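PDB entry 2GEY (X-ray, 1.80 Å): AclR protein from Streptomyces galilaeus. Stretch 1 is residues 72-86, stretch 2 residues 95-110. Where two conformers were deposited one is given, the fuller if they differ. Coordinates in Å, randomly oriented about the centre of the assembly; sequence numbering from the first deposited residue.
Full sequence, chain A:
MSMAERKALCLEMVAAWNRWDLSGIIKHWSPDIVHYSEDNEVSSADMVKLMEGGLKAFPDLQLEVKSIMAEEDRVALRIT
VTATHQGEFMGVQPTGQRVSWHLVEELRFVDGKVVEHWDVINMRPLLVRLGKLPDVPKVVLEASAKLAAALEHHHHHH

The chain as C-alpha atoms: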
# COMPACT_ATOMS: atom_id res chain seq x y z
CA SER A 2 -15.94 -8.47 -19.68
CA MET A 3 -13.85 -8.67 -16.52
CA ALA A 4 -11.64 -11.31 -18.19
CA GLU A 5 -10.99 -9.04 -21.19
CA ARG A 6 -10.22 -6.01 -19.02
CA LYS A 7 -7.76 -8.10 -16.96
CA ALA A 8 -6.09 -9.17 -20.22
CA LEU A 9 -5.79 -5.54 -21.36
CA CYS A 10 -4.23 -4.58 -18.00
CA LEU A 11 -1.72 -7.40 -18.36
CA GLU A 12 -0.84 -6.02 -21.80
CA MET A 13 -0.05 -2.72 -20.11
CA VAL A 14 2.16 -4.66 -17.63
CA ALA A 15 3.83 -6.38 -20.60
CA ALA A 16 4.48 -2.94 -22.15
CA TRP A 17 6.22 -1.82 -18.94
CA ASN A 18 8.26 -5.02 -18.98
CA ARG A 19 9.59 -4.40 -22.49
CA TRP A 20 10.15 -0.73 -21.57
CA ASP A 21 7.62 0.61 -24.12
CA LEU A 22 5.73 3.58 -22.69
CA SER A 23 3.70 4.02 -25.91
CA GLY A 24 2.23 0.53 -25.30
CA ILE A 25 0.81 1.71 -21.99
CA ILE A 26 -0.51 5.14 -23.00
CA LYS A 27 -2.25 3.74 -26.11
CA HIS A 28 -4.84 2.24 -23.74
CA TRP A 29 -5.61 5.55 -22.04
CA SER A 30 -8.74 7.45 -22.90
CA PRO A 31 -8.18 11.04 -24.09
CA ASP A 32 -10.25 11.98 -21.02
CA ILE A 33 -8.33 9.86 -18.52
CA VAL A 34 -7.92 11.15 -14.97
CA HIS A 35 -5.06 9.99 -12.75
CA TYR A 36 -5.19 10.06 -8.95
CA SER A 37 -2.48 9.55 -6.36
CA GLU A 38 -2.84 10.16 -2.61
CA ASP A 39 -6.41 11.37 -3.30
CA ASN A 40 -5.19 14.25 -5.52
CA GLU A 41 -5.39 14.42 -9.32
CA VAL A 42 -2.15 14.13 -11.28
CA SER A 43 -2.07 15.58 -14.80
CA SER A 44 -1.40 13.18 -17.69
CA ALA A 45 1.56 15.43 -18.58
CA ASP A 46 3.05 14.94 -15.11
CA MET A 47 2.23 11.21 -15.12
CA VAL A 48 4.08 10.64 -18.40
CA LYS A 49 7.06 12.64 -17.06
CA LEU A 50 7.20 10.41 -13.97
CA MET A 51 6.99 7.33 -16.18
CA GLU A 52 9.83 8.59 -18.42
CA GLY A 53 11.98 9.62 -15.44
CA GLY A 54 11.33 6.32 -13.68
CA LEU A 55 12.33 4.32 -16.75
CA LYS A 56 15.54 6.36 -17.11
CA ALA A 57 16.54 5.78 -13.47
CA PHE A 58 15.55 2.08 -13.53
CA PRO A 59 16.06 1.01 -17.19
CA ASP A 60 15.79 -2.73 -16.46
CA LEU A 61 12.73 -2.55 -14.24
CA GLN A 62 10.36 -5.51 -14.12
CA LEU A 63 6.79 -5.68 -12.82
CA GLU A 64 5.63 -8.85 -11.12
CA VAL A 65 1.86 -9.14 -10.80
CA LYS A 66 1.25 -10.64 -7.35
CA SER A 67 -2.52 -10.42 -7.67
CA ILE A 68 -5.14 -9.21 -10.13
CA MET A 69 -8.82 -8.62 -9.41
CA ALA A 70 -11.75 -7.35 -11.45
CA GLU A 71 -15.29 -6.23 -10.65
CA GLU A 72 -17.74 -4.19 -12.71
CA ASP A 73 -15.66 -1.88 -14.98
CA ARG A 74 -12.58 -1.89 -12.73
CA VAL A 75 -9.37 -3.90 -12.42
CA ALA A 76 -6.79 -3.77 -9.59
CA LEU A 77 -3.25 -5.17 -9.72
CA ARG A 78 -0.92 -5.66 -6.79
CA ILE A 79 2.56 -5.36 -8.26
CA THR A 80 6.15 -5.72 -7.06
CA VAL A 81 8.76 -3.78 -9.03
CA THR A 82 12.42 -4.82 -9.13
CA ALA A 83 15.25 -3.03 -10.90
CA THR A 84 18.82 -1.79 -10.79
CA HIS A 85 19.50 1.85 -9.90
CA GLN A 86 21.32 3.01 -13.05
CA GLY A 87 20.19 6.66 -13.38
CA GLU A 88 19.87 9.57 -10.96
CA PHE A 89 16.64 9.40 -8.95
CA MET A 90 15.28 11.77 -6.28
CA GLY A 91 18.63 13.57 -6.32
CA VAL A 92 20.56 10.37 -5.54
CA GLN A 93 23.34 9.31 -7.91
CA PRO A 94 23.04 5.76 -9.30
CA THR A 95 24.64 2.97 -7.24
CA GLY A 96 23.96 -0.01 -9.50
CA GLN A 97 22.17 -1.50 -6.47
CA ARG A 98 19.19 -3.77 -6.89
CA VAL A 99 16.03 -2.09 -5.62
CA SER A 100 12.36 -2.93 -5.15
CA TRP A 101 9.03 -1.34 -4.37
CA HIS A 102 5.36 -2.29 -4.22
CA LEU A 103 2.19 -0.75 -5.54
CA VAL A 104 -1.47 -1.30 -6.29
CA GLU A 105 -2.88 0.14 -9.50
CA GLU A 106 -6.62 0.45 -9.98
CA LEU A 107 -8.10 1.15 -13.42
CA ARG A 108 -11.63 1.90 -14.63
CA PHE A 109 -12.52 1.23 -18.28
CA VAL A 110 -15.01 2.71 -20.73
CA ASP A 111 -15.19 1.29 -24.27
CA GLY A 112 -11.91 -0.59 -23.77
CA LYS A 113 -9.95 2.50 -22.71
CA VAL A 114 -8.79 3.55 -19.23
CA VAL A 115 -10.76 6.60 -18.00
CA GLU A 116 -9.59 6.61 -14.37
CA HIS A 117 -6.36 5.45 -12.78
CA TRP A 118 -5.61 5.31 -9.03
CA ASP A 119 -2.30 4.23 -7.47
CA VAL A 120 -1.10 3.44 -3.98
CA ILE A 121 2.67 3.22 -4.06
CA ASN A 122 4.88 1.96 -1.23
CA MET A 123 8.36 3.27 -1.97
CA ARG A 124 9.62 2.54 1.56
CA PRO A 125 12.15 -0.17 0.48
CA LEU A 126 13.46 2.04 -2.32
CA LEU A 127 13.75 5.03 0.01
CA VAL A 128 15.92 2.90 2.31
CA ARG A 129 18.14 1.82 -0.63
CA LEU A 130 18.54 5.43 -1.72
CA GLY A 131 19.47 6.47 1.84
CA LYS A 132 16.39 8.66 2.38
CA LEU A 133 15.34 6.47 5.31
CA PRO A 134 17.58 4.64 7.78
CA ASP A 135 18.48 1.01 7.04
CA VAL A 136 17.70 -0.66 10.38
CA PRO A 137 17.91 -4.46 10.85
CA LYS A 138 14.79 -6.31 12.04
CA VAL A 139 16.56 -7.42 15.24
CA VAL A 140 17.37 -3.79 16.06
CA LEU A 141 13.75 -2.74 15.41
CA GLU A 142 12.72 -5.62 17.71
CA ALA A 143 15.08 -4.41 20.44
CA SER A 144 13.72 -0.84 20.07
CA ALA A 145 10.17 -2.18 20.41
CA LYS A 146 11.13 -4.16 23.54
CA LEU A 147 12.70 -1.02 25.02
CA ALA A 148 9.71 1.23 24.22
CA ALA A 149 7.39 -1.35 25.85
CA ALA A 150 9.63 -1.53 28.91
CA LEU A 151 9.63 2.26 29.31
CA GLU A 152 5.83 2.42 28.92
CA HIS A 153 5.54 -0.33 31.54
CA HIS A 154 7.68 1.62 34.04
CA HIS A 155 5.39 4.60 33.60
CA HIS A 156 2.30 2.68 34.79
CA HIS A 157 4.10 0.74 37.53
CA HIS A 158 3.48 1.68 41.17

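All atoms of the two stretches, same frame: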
# COMPACT_ATOMS: atom_id res chain seq x y z
N GLU A 72 -17.10 -5.23 -11.91
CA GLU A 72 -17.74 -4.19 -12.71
C GLU A 72 -16.78 -3.75 -13.83
O GLU A 72 -16.26 -4.57 -14.57
CB GLU A 72 -18.13 -3.02 -11.81
CG GLU A 72 -18.94 -3.39 -10.58
CD GLU A 72 -19.27 -2.18 -9.74
OE1 GLU A 72 -18.38 -1.69 -9.02
OE2 GLU A 72 -20.41 -1.71 -9.84
N ASP A 73 -16.53 -2.44 -13.93
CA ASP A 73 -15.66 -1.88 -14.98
C ASP A 73 -14.23 -1.60 -14.50
O ASP A 73 -13.45 -0.93 -15.20
CB ASP A 73 -16.29 -0.61 -15.58
CG ASP A 73 -16.69 0.43 -14.52
OD1 ASP A 73 -16.47 0.22 -13.31
OD2 ASP A 73 -17.26 1.48 -14.92
N ARG A 74 -13.87 -2.14 -13.34
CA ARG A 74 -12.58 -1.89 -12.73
C ARG A 74 -11.69 -3.13 -12.66
O ARG A 74 -12.17 -4.26 -12.61
CB ARG A 74 -12.78 -1.33 -11.32
CG ARG A 74 -13.37 0.06 -11.30
CD ARG A 74 -13.54 0.58 -9.88
NE ARG A 74 -14.62 -0.10 -9.18
CZ ARG A 74 -14.53 -0.73 -8.00
NH1 ARG A 74 -13.40 -0.79 -7.32
NH2 ARG A 74 -15.61 -1.31 -7.50
N VAL A 75 -10.38 -2.88 -12.63
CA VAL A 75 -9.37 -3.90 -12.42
C VAL A 75 -8.35 -3.33 -11.43
O VAL A 75 -8.02 -2.14 -11.51
CB VAL A 75 -8.66 -4.29 -13.73
CG1 VAL A 75 -7.64 -5.42 -13.47
CG2 VAL A 75 -9.67 -4.71 -14.80
N ALA A 76 -7.86 -4.16 -10.52
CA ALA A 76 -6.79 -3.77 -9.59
C ALA A 76 -5.67 -4.81 -9.63
O ALA A 76 -5.93 -6.02 -9.63
CB ALA A 76 -7.33 -3.65 -8.17
N LEU A 77 -4.43 -4.32 -9.65
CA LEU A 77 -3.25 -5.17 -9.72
C LEU A 77 -2.35 -4.82 -8.57
O LEU A 77 -2.03 -3.64 -8.38
CB LEU A 77 -2.48 -4.95 -11.02
CG LEU A 77 -3.27 -5.27 -12.29
CD1 LEU A 77 -4.03 -4.04 -12.75
CD2 LEU A 77 -2.33 -5.73 -13.37
N ARG A 78 -1.94 -5.82 -7.81
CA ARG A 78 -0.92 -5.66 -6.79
C ARG A 78 0.40 -6.12 -7.43
O ARG A 78 0.52 -7.27 -7.86
CB ARG A 78 -1.25 -6.49 -5.55
CG ARG A 78 -0.22 -6.34 -4.43
CD ARG A 78 -0.73 -6.83 -3.09
NE ARG A 78 -1.29 -8.18 -3.17
CZ ARG A 78 -0.58 -9.30 -3.10
NH1 ARG A 78 0.73 -9.28 -2.94
NH2 ARG A 78 -1.18 -10.47 -3.19
N ILE A 79 1.36 -5.20 -7.47
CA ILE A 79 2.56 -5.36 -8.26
C ILE A 79 3.81 -5.11 -7.41
O ILE A 79 3.84 -4.17 -6.61
CB ILE A 79 2.55 -4.38 -9.44
CG1 ILE A 79 1.41 -4.73 -10.41
CG2 ILE A 79 3.90 -4.36 -10.17
CD1 ILE A 79 1.04 -3.64 -11.37
N THR A 80 4.83 -5.95 -7.61
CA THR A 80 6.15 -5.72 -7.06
C THR A 80 7.08 -5.35 -8.20
O THR A 80 7.13 -6.05 -9.22
CB THR A 80 6.66 -6.96 -6.33
OG1 THR A 80 5.80 -7.24 -5.21
CG2 THR A 80 8.11 -6.76 -5.83
N VAL A 81 7.79 -4.24 -8.04
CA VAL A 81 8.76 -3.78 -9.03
C VAL A 81 10.16 -4.09 -8.53
O VAL A 81 10.47 -3.86 -7.36
CB VAL A 81 8.64 -2.27 -9.30
CG1 VAL A 81 9.64 -1.84 -10.38
CG2 VAL A 81 7.22 -1.91 -9.69
N THR A 82 11.00 -4.63 -9.42
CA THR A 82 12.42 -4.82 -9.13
C THR A 82 13.24 -4.23 -10.26
O THR A 82 12.83 -4.26 -11.41
CB THR A 82 12.78 -6.30 -8.94
OG1 THR A 82 12.41 -7.06 -10.09
CG2 THR A 82 12.06 -6.86 -7.72
N ALA A 83 14.40 -3.68 -9.92
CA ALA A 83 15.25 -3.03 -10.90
C ALA A 83 16.64 -2.81 -10.35
O ALA A 83 16.92 -3.10 -9.18
CB ALA A 83 14.64 -1.69 -11.27
N THR A 84 17.51 -2.28 -11.20
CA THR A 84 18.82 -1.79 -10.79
C THR A 84 18.80 -0.27 -10.88
O THR A 84 18.24 0.30 -11.82
CB THR A 84 19.93 -2.35 -11.69
OG1 THR A 84 19.71 -3.75 -11.90
CG2 THR A 84 21.27 -2.17 -11.04
N HIS A 85 19.44 0.39 -9.92
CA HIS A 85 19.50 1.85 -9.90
C HIS A 85 20.66 2.31 -10.78
O HIS A 85 21.82 2.34 -10.34
CB HIS A 85 19.64 2.37 -8.46
CG HIS A 85 19.61 3.87 -8.35
ND1 HIS A 85 20.19 4.56 -7.31
CD2 HIS A 85 19.07 4.80 -9.17
CE1 HIS A 85 20.01 5.85 -7.49
NE2 HIS A 85 19.33 6.03 -8.61
N GLN A 86 20.33 2.67 -12.02
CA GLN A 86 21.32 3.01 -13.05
C GLN A 86 21.33 4.49 -13.41
O GLN A 86 22.32 4.97 -13.99
CB GLN A 86 21.07 2.20 -14.33
CG GLN A 86 21.09 0.69 -14.16
CD GLN A 86 22.47 0.09 -13.90
OE1 GLN A 86 22.60 -1.12 -13.74
NE2 GLN A 86 23.49 0.94 -13.86
N THR A 95 23.73 3.88 -7.94
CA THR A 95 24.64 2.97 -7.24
C THR A 95 24.91 1.71 -8.06
O THR A 95 25.97 1.11 -7.96
CB THR A 95 24.04 2.56 -5.88
OG1 THR A 95 22.67 2.18 -6.04
CG2 THR A 95 24.10 3.72 -4.90
N GLY A 96 23.94 1.31 -8.89
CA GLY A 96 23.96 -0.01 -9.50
C GLY A 96 23.36 -1.06 -8.58
O GLY A 96 23.41 -2.25 -8.88
N GLN A 97 22.81 -0.61 -7.45
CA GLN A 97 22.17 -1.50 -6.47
C GLN A 97 20.86 -2.03 -7.02
O GLN A 97 20.14 -1.31 -7.71
CB GLN A 97 21.77 -0.74 -5.20
CG GLN A 97 22.78 -0.67 -4.09
CD GLN A 97 22.08 -0.42 -2.75
OE1 GLN A 97 22.20 -1.22 -1.82
NE2 GLN A 97 21.31 0.67 -2.67
N ARG A 98 20.53 -3.27 -6.67
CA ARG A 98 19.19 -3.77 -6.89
C ARG A 98 18.22 -3.11 -5.91
O ARG A 98 18.53 -2.95 -4.73
CB ARG A 98 19.12 -5.29 -6.73
CG ARG A 98 19.93 -6.06 -7.76
CD ARG A 98 19.30 -5.96 -9.15
NE ARG A 98 18.08 -6.75 -9.23
CZ ARG A 98 17.20 -6.70 -10.23
NH1 ARG A 98 17.38 -5.89 -11.27
NH2 ARG A 98 16.13 -7.48 -10.17
N VAL A 99 17.04 -2.75 -6.41
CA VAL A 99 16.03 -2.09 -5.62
C VAL A 99 14.69 -2.74 -5.88
O VAL A 99 14.53 -3.48 -6.86
CB VAL A 99 15.94 -0.57 -5.92
CG1 VAL A 99 17.29 0.11 -5.66
CG2 VAL A 99 15.47 -0.32 -7.36
N SER A 100 13.73 -2.45 -5.01
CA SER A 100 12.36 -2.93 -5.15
C SER A 100 11.37 -1.95 -4.54
O SER A 100 11.71 -1.14 -3.65
CB SER A 100 12.20 -4.31 -4.49
OG SER A 100 12.38 -4.22 -3.08
N TRP A 101 10.14 -2.01 -5.03
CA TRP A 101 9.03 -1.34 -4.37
C TRP A 101 7.73 -2.05 -4.73
O TRP A 101 7.73 -3.03 -5.47
CB TRP A 101 9.01 0.17 -4.67
CG TRP A 101 8.76 0.58 -6.07
CD1 TRP A 101 7.56 0.92 -6.62
CD2 TRP A 101 9.74 0.76 -7.10
NE1 TRP A 101 7.73 1.27 -7.93
CE2 TRP A 101 9.06 1.19 -8.25
CE3 TRP A 101 11.13 0.59 -7.16
CZ2 TRP A 101 9.71 1.46 -9.46
CZ3 TRP A 101 11.78 0.85 -8.35
CH2 TRP A 101 11.07 1.28 -9.48
N HIS A 102 6.64 -1.58 -4.14
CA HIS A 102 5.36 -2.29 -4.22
C HIS A 102 4.28 -1.28 -4.48
O HIS A 102 4.35 -0.15 -3.98
CB HIS A 102 5.10 -3.04 -2.91
CG HIS A 102 6.24 -3.89 -2.48
ND1 HIS A 102 6.41 -5.19 -2.92
CD2 HIS A 102 7.31 -3.62 -1.68
CE1 HIS A 102 7.52 -5.68 -2.40
NE2 HIS A 102 8.08 -4.75 -1.64
N LEU A 103 3.29 -1.66 -5.26
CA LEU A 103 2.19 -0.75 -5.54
C LEU A 103 0.92 -1.52 -5.87
O LEU A 103 0.97 -2.70 -6.20
CB LEU A 103 2.57 0.17 -6.70
CG LEU A 103 2.99 -0.54 -8.00
CD1 LEU A 103 1.84 -0.64 -8.96
CD2 LEU A 103 4.16 0.17 -8.65
N VAL A 104 -0.21 -0.82 -5.77
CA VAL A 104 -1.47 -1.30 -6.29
C VAL A 104 -1.93 -0.26 -7.29
O VAL A 104 -1.95 0.94 -7.00
CB VAL A 104 -2.53 -1.53 -5.19
CG1 VAL A 104 -3.89 -1.87 -5.82
CG2 VAL A 104 -2.09 -2.63 -4.25
N GLU A 105 -2.28 -0.72 -8.49
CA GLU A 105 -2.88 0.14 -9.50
C GLU A 105 -4.32 -0.27 -9.68
O GLU A 105 -4.61 -1.46 -9.79
CB GLU A 105 -2.15 -0.00 -10.83
CG GLU A 105 -0.73 0.56 -10.77
CD GLU A 105 -0.05 0.62 -12.11
OE1 GLU A 105 0.64 -0.36 -12.46
OE2 GLU A 105 -0.19 1.66 -12.80
N GLU A 106 -5.22 0.70 -9.74
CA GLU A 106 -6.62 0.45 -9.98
C GLU A 106 -7.01 1.23 -11.22
O GLU A 106 -6.68 2.41 -11.34
CB GLU A 106 -7.47 0.84 -8.77
CG GLU A 106 -8.95 0.51 -8.89
CD GLU A 106 -9.76 0.92 -7.68
OE1 GLU A 106 -9.17 1.28 -6.63
OE2 GLU A 106 -11.00 0.88 -7.77
N LEU A 107 -7.73 0.57 -12.13
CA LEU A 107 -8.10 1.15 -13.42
C LEU A 107 -9.58 0.96 -13.67
O LEU A 107 -10.13 -0.10 -13.38
CB LEU A 107 -7.31 0.48 -14.55
CG LEU A 107 -5.79 0.58 -14.56
CD1 LEU A 107 -5.25 -0.11 -15.79
CD2 LEU A 107 -5.31 2.02 -14.50
N ARG A 108 -10.23 2.00 -14.21
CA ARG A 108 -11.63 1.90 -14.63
C ARG A 108 -11.68 2.11 -16.14
O ARG A 108 -11.05 3.04 -16.67
CB ARG A 108 -12.51 2.94 -13.92
CG ARG A 108 -14.00 2.74 -14.21
CD ARG A 108 -14.88 3.61 -13.37
NE ARG A 108 -14.89 4.98 -13.84
CZ ARG A 108 -15.66 5.45 -14.82
NH1 ARG A 108 -16.47 4.65 -15.52
NH2 ARG A 108 -15.60 6.73 -15.14
N PHE A 109 -12.44 1.25 -16.82
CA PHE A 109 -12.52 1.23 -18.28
C PHE A 109 -13.86 1.73 -18.79
O PHE A 109 -14.90 1.47 -18.18
CB PHE A 109 -12.35 -0.20 -18.80
CG PHE A 109 -10.94 -0.71 -18.73
CD1 PHE A 109 -10.42 -1.17 -17.52
CD2 PHE A 109 -10.14 -0.74 -19.86
CE1 PHE A 109 -9.12 -1.63 -17.44
CE2 PHE A 109 -8.83 -1.21 -19.79
CZ PHE A 109 -8.33 -1.65 -18.58
N VAL A 110 -13.82 2.43 -19.92
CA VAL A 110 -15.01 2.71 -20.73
C VAL A 110 -14.63 2.45 -22.18
O VAL A 110 -13.62 2.97 -22.67
CB VAL A 110 -15.50 4.17 -20.59
CG1 VAL A 110 -16.69 4.40 -21.51
CG2 VAL A 110 -15.87 4.49 -19.15
O HOH W 1 -17.48 1.93 -17.57
O HOH W 2 13.97 -7.72 -12.11

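The apolar centre of the contact lies on the sheet face that carries Val75, Leu77, Ile79, Val81 and Ala83 from one strand and Val99, Trp101, Leu103, Glu105 and Leu107 from the other. Val81 is the hub. Its CG1 methyl sits 3.4 Å from Trp101 CZ2 and lies over the face of the indole, a CH-pi contact, held mainly by dispersion, in which the methyl packs on the six-membered ring. With chi1 in the p well, the indole swings back toward the neighbouring strand instead of standing clear of it. Leu103, also p at chi1, does likewise, reaching Val81 CG2 through CD2 at 3.8 Å and Ile79 CB through CD1 at 3.8 Å. Smaller contacts continue the apolar row in both directions: Ala83 CB meets Val99 CG2 at 4.2 Å, and Val75 CG2 meets Phe109 CE1 at 4.1 Å.

Beneath these side chains, strands 74-84 and 98-110 run antiparallel, with an angle of 159° between their directions. The five pairs on this face, from Val75-Leu107 to Ala83-Val99, are the hydrogen-bonded ones, each closed by two backbone bonds; Phe109, beyond them, has a single one, from its N to Asp73 O at 2.9 Å. In the Val81-Trp101 pair, Val81 N donates to Trp101 O at 2.8 Å and Trp101 N to Val81 O at 3.0 Å; in the central pair, Ile79 N reaches Leu103 O at 2.8 Å, and Leu103 N reaches Ile79 O at 2.9 Å. In the alternating non-hydrogen-bonded pairs the alpha carbons come closer, 4.2 Å between Ala76 CA and Glu106 CA, and CA-H groups approach opposing carbonyls, as Ser100 CA does Val81 O at 3.1 Å.

The opposite face is more polar. Near its middle, His102 ND1 donates to Thr80 OG1 at 3.1 Å, the hydroxyl lying near the plane of the imidazole, where the nitrogen can direct its proton. Toward one end, Arg74 NH1 forms a salt bridge with Glu106 OE2 at 3.0 Å, while Arg74 NH2 holds Glu72 OE1 at 3.2 Å, so one guanidinium serves two carboxylates. Beyond it, Asp73 OD2 pairs with Arg108 NH1 at 3.3 Å, a salt bridge whose hydrogen bond is weak; a water donates to both Asp73 OD2 and Phe109 O, each at 2.7 Å.

At the other end, Arg98 folds back through three m rotamers, and its NH1 donates to Thr84 OG1 at 3.2 Å. A second water accepts from Arg98 NH2 at 2.9 Å and hydrogen-bonds Thr82 OG1 at 2.6 Å. The pairing outlasts the strands: His85 N donates to Gln97 O at 2.9 Å, and Gly96 N to His85 O at 2.8 Å.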